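Local atomic coordinates of alginate lyase (Aplysia kurodai, PDB entry 5GMT), a protein that degrades alginate as a polysaccharide lyase of family 14 with specificity for polymannuronate, probably by beta-elimination at the glycosidic bond. Residues 138-143 with 152-157; 110-115 with 244-249; 148-153 with 179-184. One frame throughout, in Å; residues are numbered along the deposited sequence.

All three contacts reach one antiparallel sheet, in which five neighbouring strands run in the order 238-247, 110-118, 136-143, 149-154 and 177-179. Contact 2 joins the first two, contact 1 the third and fourth, and contact 3 the fourth to the end of 177-179 and the turn after it. Centres of contacts 1 and 2, and of 1 and 3, are about 10 Å apart, those of 2 and 3 about 13 Å. Contacts 1 and 3 share Y152 and A153, and both fall within the loop closed by contact 2. Strand 238-247, late in sequence, is inserted between strands 76-81 and 110-118, so distant parts of the chain meet in mid-sheet, as in the beta-sandwich of the concanavalin clan.

Contact 1: 138-143 with 152-157; sequences SLRLMW and YAYIPT
Strands 138-143 and 152-154 run antiparallel, their axes 164° apart and 4.8 Å from each other at closest approach. S138 and Y154 form a hydrogen-bonded pair, with S138 N giving to Y154 O and Y154 N to S138 O, each at 2.9 Å. Further along, Y152 N donates to R140 O at 2.8 Å, but the reverse bond is replaced by a water, which accepts from R140 N and donates to Y152 O. The same water accepts from R140 NE and donates to S138 OG, so four bonds fix it and tie the guanidinium to the backbone. R140 NH1 bonds S245 OG on strand 238-247, and S138 OG is also hydrogen-bonded to C127 O. With NE and NH1 held, NH2 faces two tyrosine rings: Y154 CE1 lies 3.6 Å away at the guanidinium edge, while NH2 itself approaches the edge of the Y152 ring. The face of that ring receives M142, whose SD sits over its centre, 3.5 Å from the centroid and 10° off the normal. Y152 CG is anti to its backbone N (chi1 -176°), which sets the ring alongside the methionine chain, and Y152 OH is bonded by G176 N. On the other face of the sheet, L139 CD2 touches A153 CB at 3.8 Å and, more loosely, I155 CG2, while L139 also packs on E196 and V198 of the opposing sheet. Together these describe a beta hairpin with a water set between its strands, a Met-aromatic contact on one face and apolar packing against the second sheet of a beta-sandwich on the other.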
loop_
_atom_site.group_PDB
_atom_site.type_symbol
_atom_site.label_atom_id
_atom_site.label_comp_id
_atom_site.label_asym_id
_atom_site.label_seq_id
_atom_site.Cartn_x
_atom_site.Cartn_y
_atom_site.Cartn_z
ATOM N N SER A 138 8.706 0.114 -3.829
ATOM C CA SER A 138 7.305 0.281 -3.457
ATOM C C SER A 138 6.958 -0.668 -2.331
ATOM O O SER A 138 7.451 -1.798 -2.287
ATOM C CB SER A 138 6.379 0.072 -4.661
ATOM O OG SER A 138 6.387 -1.267 -5.120
ATOM N N LEU A 139 6.109 -0.193 -1.423
ATOM C CA LEU A 139 5.826 -0.916 -0.198
ATOM C C LEU A 139 4.330 -0.989 0.063
ATOM O O LEU A 139 3.861 -0.657 1.152
ATOM C CB LEU A 139 6.544 -0.256 0.985
ATOM C CG LEU A 139 8.074 -0.163 0.841
ATOM C CD1 LEU A 139 8.694 0.799 1.873
ATOM C CD2 LEU A 139 8.735 -1.551 0.908
ATOM N N ARG A 140 3.582 -1.407 -0.949
ATOM C CA ARG A 140 2.169 -1.745 -0.763
ATOM C C ARG A 140 1.974 -2.874 0.253
ATOM O O ARG A 140 2.909 -3.596 0.599
ATOM C CB ARG A 140 1.544 -2.152 -2.094
ATOM C CG ARG A 140 1.492 -1.032 -3.109
ATOM C CD ARG A 140 1.011 -1.565 -4.434
ATOM N NE ARG A 140 2.024 -2.395 -5.093
ATOM C CZ ARG A 140 1.880 -2.957 -6.286
ATOM N NH1 ARG A 140 0.761 -2.781 -6.990
ATOM N NH2 ARG A 140 2.869 -3.699 -6.778
ATOM N N LEU A 141 0.747 -2.994 0.750
ATOM C CA LEU A 141 0.352 -4.165 1.526
ATOM C C LEU A 141 -0.392 -5.101 0.589
ATOM O O LEU A 141 -0.814 -4.697 -0.500
ATOM C CB LEU A 141 -0.518 -3.769 2.727
ATOM C CG LEU A 141 0.157 -3.323 4.032
ATOM C CD1 LEU A 141 1.039 -2.116 3.799
ATOM C CD2 LEU A 141 -0.906 -3.001 5.092
ATOM N N MET A 142 -0.527 -6.359 0.982
ATOM C CA MET A 142 -1.406 -7.265 0.260
ATOM C C MET A 142 -2.244 -8.031 1.253
ATOM O O MET A 142 -1.826 -8.213 2.394
ATOM C CB MET A 142 -0.621 -8.245 -0.621
ATOM C CG MET A 142 -0.324 -7.731 -2.025
ATOM S SD MET A 142 0.206 -9.042 -3.158
ATOM C CE MET A 142 -1.269 -10.052 -3.252
ATOM N N TRP A 143 -3.436 -8.448 0.839
ATOM C CA TRP A 143 -4.106 -9.524 1.559
ATOM C C TRP A 143 -3.836 -10.801 0.792
ATOM O O TRP A 143 -3.368 -10.779 -0.354
ATOM C CB TRP A 143 -5.617 -9.278 1.731
ATOM C CG TRP A 143 -6.456 -9.426 0.485
ATOM C CD1 TRP A 143 -6.968 -10.587 -0.042
ATOM C CD2 TRP A 143 -6.904 -8.370 -0.370
ATOM N NE1 TRP A 143 -7.687 -10.313 -1.182
ATOM C CE2 TRP A 143 -7.671 -8.958 -1.400
ATOM C CE3 TRP A 143 -6.728 -6.980 -0.366
ATOM C CZ2 TRP A 143 -8.256 -8.204 -2.420
ATOM C CZ3 TRP A 143 -7.319 -6.233 -1.377
ATOM C CH2 TRP A 143 -8.069 -6.849 -2.392
ATOM N N TYR A 152 4.167 -6.132 0.827
ATOM C CA TYR A 152 4.437 -6.635 -0.516
ATOM C C TYR A 152 5.401 -5.686 -1.194
ATOM O O TYR A 152 4.988 -4.673 -1.770
ATOM C CB TYR A 152 3.153 -6.766 -1.316
ATOM C CG TYR A 152 3.328 -7.374 -2.686
ATOM C CD1 TYR A 152 3.819 -8.665 -2.836
ATOM C CD2 TYR A 152 2.969 -6.665 -3.831
ATOM C CE1 TYR A 152 3.969 -9.234 -4.096
ATOM C CE2 TYR A 152 3.107 -7.231 -5.104
ATOM C CZ TYR A 152 3.610 -8.516 -5.222
ATOM O OH TYR A 152 3.756 -9.088 -6.471
ATOM N N ALA A 153 6.684 -6.023 -1.112
ATOM C CA ALA A 153 7.745 -5.061 -1.377
ATOM C C ALA A 153 8.437 -5.260 -2.723
ATOM O O ALA A 153 8.900 -6.358 -3.042
ATOM C CB ALA A 153 8.777 -5.122 -0.254
ATOM N N TYR A 154 8.483 -4.187 -3.504
ATOM C CA TYR A 154 9.407 -4.084 -4.627
ATOM C C TYR A 154 10.629 -3.325 -4.132
ATOM O O TYR A 154 10.571 -2.122 -3.900
ATOM C CB TYR A 154 8.757 -3.370 -5.818
ATOM C CG TYR A 154 7.880 -4.268 -6.652
ATOM C CD1 TYR A 154 6.725 -4.836 -6.118
ATOM C CD2 TYR A 154 8.205 -4.551 -7.971
ATOM C CE1 TYR A 154 5.920 -5.670 -6.874
ATOM C CE2 TYR A 154 7.400 -5.385 -8.741
ATOM C CZ TYR A 154 6.264 -5.933 -8.192
ATOM O OH TYR A 154 5.460 -6.764 -8.943
ATOM N N ILE A 155 11.733 -4.038 -3.942
ATOM C CA ILE A 155 12.944 -3.449 -3.392
ATOM C C ILE A 155 14.134 -3.973 -4.204
ATOM O O ILE A 155 13.993 -4.938 -4.937
ATOM C CB ILE A 155 13.093 -3.792 -1.886
ATOM C CG1 ILE A 155 12.832 -5.279 -1.664
ATOM C CG2 ILE A 155 12.108 -2.980 -1.068
ATOM C CD1 ILE A 155 12.925 -5.727 -0.176
ATOM N N PRO A 156 15.296 -3.313 -4.107
ATOM C CA PRO A 156 16.466 -3.734 -4.896
ATOM C C PRO A 156 16.852 -5.209 -4.713
ATOM O O PRO A 156 16.604 -5.815 -3.675
ATOM C CB PRO A 156 17.576 -2.815 -4.380
ATOM C CG PRO A 156 16.854 -1.563 -3.995
ATOM C CD PRO A 156 15.518 -2.020 -3.433
ATOM N N THR A 157 17.471 -5.791 -5.735
ATOM C CA THR A 157 17.823 -7.200 -5.649
ATOM C C THR A 157 18.953 -7.471 -4.654
ATOM O O THR A 157 19.102 -8.590 -4.184
ATOM C CB THR A 157 18.223 -7.763 -7.033
ATOM O OG1 THR A 157 19.383 -7.082 -7.511
ATOM C CG2 THR A 157 17.090 -7.562 -8.029
HETATM O O HOH W 1 4.571 -2.731 -3.705
#

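Contact 2: 110-115 with 244-249; sequences GKLPGL and FSTFFG
K111 carries most of the side-chain traffic between strands 110-115 and 244-247, which run antiparallel, 169° between their directions. Its CB stands over one face of the F247 ring, offset toward the rim and 4.2 Å from the centroid, a CH-pi contact. CG follows over the tip of the ring, 3.7 Å from F247 CZ. After the bend at chi2 (59°) the chain is extended: CD and CE both lie against F247 CZ and G249 O, and CE also packs on Y152 CE2 of the hairpin next door. NZ ends the run with a hydrogen bond of 2.8 Å to G249 O, lying in the carbonyl plane on a lone pair. An alanine here would keep CB over the ring but remove the methylenes from CG onward and the ammonium bond to G249 O, and would probably loosen the chain around G249.

The backbone of K111 is held at both ends. K111 N donates to F247 O at 2.9 Å with an N-H...O angle of 160°, and K111 O accepts from T246 OG1 at 2.8 Å, a hydroxyl that also bonds Y63 OH. G110 passes so close to F247 O, 3.1 Å from its CA, that a CB on it would clash there. At the far end P113 CG meets F244 CD1 at 3.4 Å, the two side chains running alongside each other.

Strand 110-118 is flanked on its other edge by strand 136-143, through backbone bonds of G110 to W143 and L112 to L141. F244 stacks on F79 of the neighbouring strand 76-81; strands 58-63 and 92-102 of the opposing sheet supply L59 and I61 to F244, and Y97 and F101 to L112.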
loop_
_atom_site.group_PDB
_atom_site.type_symbol
_atom_site.label_atom_id
_atom_site.label_comp_id
_atom_site.label_asym_id
_atom_site.label_seq_id
_atom_site.Cartn_x
_atom_site.Cartn_y
_atom_site.Cartn_z
ATOM N N GLY A 110 -4.840 -9.800 -2.895
ATOM C CA GLY A 110 -4.928 -8.576 -3.663
ATOM C C GLY A 110 -4.198 -7.440 -2.969
ATOM O O GLY A 110 -3.622 -7.621 -1.899
ATOM N N LYS A 111 -4.256 -6.259 -3.579
ATOM C CA LYS A 111 -3.411 -5.133 -3.173
ATOM C C LYS A 111 -4.104 -4.163 -2.236
ATOM O O LYS A 111 -5.320 -4.003 -2.300
ATOM C CB LYS A 111 -2.931 -4.376 -4.412
ATOM C CG LYS A 111 -1.565 -4.830 -4.956
ATOM C CD LYS A 111 -1.578 -6.289 -5.340
ATOM C CE LYS A 111 -0.296 -6.707 -6.056
ATOM N NZ LYS A 111 -0.303 -8.184 -6.323
ATOM N N LEU A 112 -3.312 -3.522 -1.375
ATOM C CA LEU A 112 -3.759 -2.408 -0.531
ATOM C C LEU A 112 -2.715 -1.297 -0.570
ATOM O O LEU A 112 -1.530 -1.562 -0.831
ATOM C CB LEU A 112 -3.980 -2.878 0.913
ATOM C CG LEU A 112 -5.143 -3.830 1.167
ATOM C CD1 LEU A 112 -4.997 -4.408 2.581
ATOM C CD2 LEU A 112 -6.505 -3.120 1.013
ATOM N N PRO A 113 -3.130 -0.048 -0.300
ATOM C CA PRO A 113 -2.204 1.094 -0.344
ATOM C C PRO A 113 -1.014 0.983 0.606
ATOM O O PRO A 113 -1.167 0.487 1.722
ATOM C CB PRO A 113 -3.094 2.277 0.075
ATOM C CG PRO A 113 -4.457 1.877 -0.356
ATOM C CD PRO A 113 -4.522 0.389 -0.083
ATOM N N GLY A 114 0.143 1.477 0.160
ATOM C CA GLY A 114 1.342 1.545 0.973
ATOM C C GLY A 114 2.194 2.716 0.510
ATOM O O GLY A 114 1.775 3.473 -0.355
ATOM N N LEU A 115 3.381 2.878 1.088
ATOM C CA LEU A 115 4.270 3.970 0.679
ATOM C C LEU A 115 5.139 3.558 -0.520
ATOM O O LEU A 115 5.257 2.371 -0.831
ATOM C CB LEU A 115 5.154 4.400 1.854
ATOM C CG LEU A 115 4.390 5.040 3.023
ATOM C CD1 LEU A 115 5.295 5.242 4.241
ATOM C CD2 LEU A 115 3.781 6.367 2.574
ATOM N N PHE A 244 -1.458 4.385 -3.836
ATOM C CA PHE A 244 -2.800 3.826 -3.675
ATOM C C PHE A 244 -2.978 2.762 -4.734
ATOM O O PHE A 244 -2.866 3.033 -5.927
ATOM C CB PHE A 244 -3.903 4.884 -3.781
ATOM C CG PHE A 244 -5.277 4.345 -3.444
ATOM C CD1 PHE A 244 -5.764 4.420 -2.146
ATOM C CD2 PHE A 244 -6.062 3.740 -4.417
ATOM C CE1 PHE A 244 -7.025 3.914 -1.821
ATOM C CE2 PHE A 244 -7.330 3.230 -4.094
ATOM C CZ PHE A 244 -7.798 3.321 -2.797
ATOM N N SER A 245 -3.254 1.541 -4.295
ATOM C CA SER A 245 -3.290 0.410 -5.208
ATOM C C SER A 245 -4.193 -0.649 -4.604
ATOM O O SER A 245 -3.932 -1.103 -3.508
ATOM C CB SER A 245 -1.875 -0.132 -5.416
ATOM O OG SER A 245 -1.841 -1.183 -6.352
ATOM N N THR A 246 -5.262 -1.029 -5.295
ATOM C CA THR A 246 -6.105 -2.103 -4.781
ATOM C C THR A 246 -6.885 -2.769 -5.924
ATOM O O THR A 246 -7.522 -2.112 -6.764
ATOM C CB THR A 246 -7.064 -1.583 -3.654
ATOM O OG1 THR A 246 -7.666 -2.692 -2.967
ATOM C CG2 THR A 246 -8.151 -0.651 -4.209
ATOM N N PHE A 247 -6.771 -4.091 -5.951
ATOM C CA PHE A 247 -7.354 -4.953 -6.963
ATOM C C PHE A 247 -7.027 -6.371 -6.523
ATOM O O PHE A 247 -6.113 -6.567 -5.720
ATOM C CB PHE A 247 -6.785 -4.661 -8.356
ATOM C CG PHE A 247 -5.284 -4.727 -8.429
ATOM C CD1 PHE A 247 -4.518 -3.575 -8.288
ATOM C CD2 PHE A 247 -4.640 -5.937 -8.640
ATOM C CE1 PHE A 247 -3.130 -3.632 -8.359
ATOM C CE2 PHE A 247 -3.267 -6.002 -8.718
ATOM C CZ PHE A 247 -2.506 -4.846 -8.582
ATOM N N PHE A 248 -7.776 -7.346 -7.026
ATOM C CA PHE A 248 -7.467 -8.749 -6.757
ATOM C C PHE A 248 -6.339 -9.213 -7.680
ATOM O O PHE A 248 -6.295 -8.842 -8.858
ATOM C CB PHE A 248 -8.713 -9.629 -6.950
ATOM C CG PHE A 248 -9.667 -9.591 -5.791
ATOM C CD1 PHE A 248 -10.439 -8.459 -5.545
ATOM C CD2 PHE A 248 -9.799 -10.687 -4.950
ATOM C CE1 PHE A 248 -11.321 -8.420 -4.471
ATOM C CE2 PHE A 248 -10.675 -10.657 -3.880
ATOM C CZ PHE A 248 -11.435 -9.517 -3.637
ATOM N N GLY A 249 -5.419 -10.012 -7.141
ATOM C CA GLY A 249 -4.368 -10.589 -7.960
ATOM C C GLY A 249 -2.988 -10.025 -7.673
ATOM O O GLY A 249 -2.851 -9.110 -6.854
#

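Contact 3: 148-153 with 179-184; sequences DGELYA and LGRGKF
A type II beta turn, G180 to K183, folds back along strand 149-153 after a short antiparallel pairing in which L151 N donates to L179 O and L179 N to L151 O, each at 2.8 Å. The side chains of that pair lie side by side and point the same way, L151 CD2 3.9 Å from L179 CD1, and L179 CD1 extends on to A153 CB. So do E150 and R181, carboxylate and guanidinium planes 10° apart. R181 NE closes the salt bridge to E150 OE1 at 2.7 Å, yet OE1 is tilted 23° out of the guanidinium plane. R144 NE shares OE1 and would probably favour an ionised carboxylate, while S178 OG binds both E150 OE2 and R181 NH2, so both ends of the pair are held in orientation.

F184 approaches otherwise: its ring is laid against the strand backbone, CZ 3.4 Å from E150 N and one face turned to G149 O. Glycine fits at 149 because a CB would collide with F184 CE2. G149 O accepts from G182 N, whereas G149 N donates to F184 O at 2.8 Å from 30° above the carbonyl plane, off its lone pairs.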
loop_
_atom_site.group_PDB
_atom_site.type_symbol
_atom_site.label_atom_id
_atom_site.label_comp_id
_atom_site.label_asym_id
_atom_site.label_seq_id
_atom_site.Cartn_x
_atom_site.Cartn_y
_atom_site.Cartn_z
ATOM N N ASP A 148 -5.165 -13.186 5.398
ATOM C CA ASP A 148 -3.802 -12.976 5.894
ATOM C C ASP A 148 -3.187 -11.741 5.217
ATOM O O ASP A 148 -3.342 -11.552 4.023
ATOM C CB ASP A 148 -2.919 -14.199 5.625
ATOM C CG ASP A 148 -3.109 -15.305 6.652
ATOM O OD1 ASP A 148 -3.564 -15.011 7.777
ATOM O OD2 ASP A 148 -2.790 -16.468 6.323
ATOM N N GLY A 149 -2.494 -10.909 5.983
ATOM C CA GLY A 149 -1.852 -9.738 5.409
ATOM C C GLY A 149 -0.350 -9.876 5.263
ATOM O O GLY A 149 0.270 -10.750 5.871
ATOM N N GLU A 150 0.241 -8.992 4.468
ATOM C CA GLU A 150 1.687 -8.969 4.306
ATOM C C GLU A 150 2.134 -7.603 3.830
ATOM O O GLU A 150 1.329 -6.820 3.315
ATOM C CB GLU A 150 2.135 -10.037 3.302
ATOM C CG GLU A 150 1.828 -9.655 1.859
ATOM C CD GLU A 150 2.143 -10.765 0.859
ATOM O OE1 GLU A 150 1.912 -11.952 1.170
ATOM O OE2 GLU A 150 2.629 -10.456 -0.241
ATOM N N LEU A 151 3.420 -7.328 4.009
ATOM C CA LEU A 151 4.108 -6.267 3.276
ATOM C C LEU A 151 4.488 -6.837 1.912
ATOM O O LEU A 151 5.041 -7.917 1.843
ATOM C CB LEU A 151 5.351 -5.788 4.035
ATOM C CG LEU A 151 6.364 -4.943 3.257
ATOM C CD1 LEU A 151 5.704 -3.671 2.782
ATOM C CD2 LEU A 151 7.595 -4.614 4.097
ATOM N N TYR A 152 4.167 -6.132 0.827
ATOM C CA TYR A 152 4.437 -6.635 -0.516
ATOM C C TYR A 152 5.401 -5.686 -1.194
ATOM O O TYR A 152 4.988 -4.673 -1.770
ATOM C CB TYR A 152 3.153 -6.766 -1.316
ATOM C CG TYR A 152 3.328 -7.374 -2.686
ATOM C CD1 TYR A 152 3.819 -8.665 -2.836
ATOM C CD2 TYR A 152 2.969 -6.665 -3.831
ATOM C CE1 TYR A 152 3.969 -9.234 -4.096
ATOM C CE2 TYR A 152 3.107 -7.231 -5.104
ATOM C CZ TYR A 152 3.610 -8.516 -5.222
ATOM O OH TYR A 152 3.756 -9.088 -6.471
ATOM N N ALA A 153 6.684 -6.023 -1.112
ATOM C CA ALA A 153 7.745 -5.061 -1.377
ATOM C C ALA A 153 8.437 -5.260 -2.723
ATOM O O ALA A 153 8.900 -6.358 -3.042
ATOM C CB ALA A 153 8.777 -5.122 -0.254
ATOM N N LEU A 179 6.647 -10.045 2.748
ATOM C CA LEU A 179 7.256 -9.940 4.077
ATOM C C LEU A 179 6.193 -9.975 5.164
ATOM O O LEU A 179 5.231 -9.196 5.142
ATOM C CB LEU A 179 8.076 -8.654 4.193
ATOM C CG LEU A 179 9.382 -8.745 3.395
ATOM C CD1 LEU A 179 9.470 -7.576 2.437
ATOM C CD2 LEU A 179 10.579 -8.760 4.318
ATOM N N GLY A 180 6.371 -10.892 6.108
ATOM C CA GLY A 180 5.503 -10.968 7.262
ATOM C C GLY A 180 4.123 -11.533 6.994
ATOM O O GLY A 180 3.195 -11.242 7.740
ATOM N N ARG A 181 3.976 -12.332 5.943
ATOM C CA ARG A 181 2.660 -12.856 5.587
ATOM C C ARG A 181 2.070 -13.644 6.744
ATOM O O ARG A 181 2.714 -14.539 7.301
ATOM C CB ARG A 181 2.725 -13.727 4.330
ATOM C CG ARG A 181 1.351 -14.146 3.795
ATOM C CD ARG A 181 1.475 -15.174 2.672
ATOM N NE ARG A 181 2.165 -14.640 1.497
ATOM C CZ ARG A 181 2.444 -15.360 0.414
ATOM N NH1 ARG A 181 2.098 -16.643 0.368
ATOM N NH2 ARG A 181 3.077 -14.814 -0.613
ATOM N N GLY A 182 0.850 -13.278 7.125
ATOM C CA GLY A 182 0.138 -13.970 8.185
ATOM C C GLY A 182 0.380 -13.427 9.576
ATOM O O GLY A 182 -0.274 -13.861 10.531
ATOM N N LYS A 183 1.314 -12.486 9.708
ATOM C CA LYS A 183 1.608 -11.891 11.010
ATOM C C LYS A 183 0.521 -10.915 11.434
ATOM O O LYS A 183 0.401 -10.579 12.609
ATOM C CB LYS A 183 2.970 -11.206 10.991
ATOM C CG LYS A 183 4.104 -12.209 10.821
ATOM C CD LYS A 183 5.391 -11.722 11.447
ATOM C CE LYS A 183 6.503 -12.755 11.288
ATOM N NZ LYS A 183 6.166 -14.063 11.926
ATOM N N PHE A 184 -0.257 -10.451 10.466
ATOM C CA PHE A 184 -1.489 -9.726 10.756
ATOM C C PHE A 184 -2.530 -10.235 9.778
ATOM O O PHE A 184 -2.189 -10.868 8.791
ATOM C CB PHE A 184 -1.305 -8.202 10.653
ATOM C CG PHE A 184 -0.584 -7.748 9.405
ATOM C CD1 PHE A 184 0.802 -7.702 9.369
ATOM C CD2 PHE A 184 -1.292 -7.359 8.279
ATOM C CE1 PHE A 184 1.472 -7.286 8.229
ATOM C CE2 PHE A 184 -0.629 -6.929 7.131
ATOM C CZ PHE A 184 0.753 -6.901 7.105
HETATM O O HOH W 2 -1.875 -15.766 10.280
#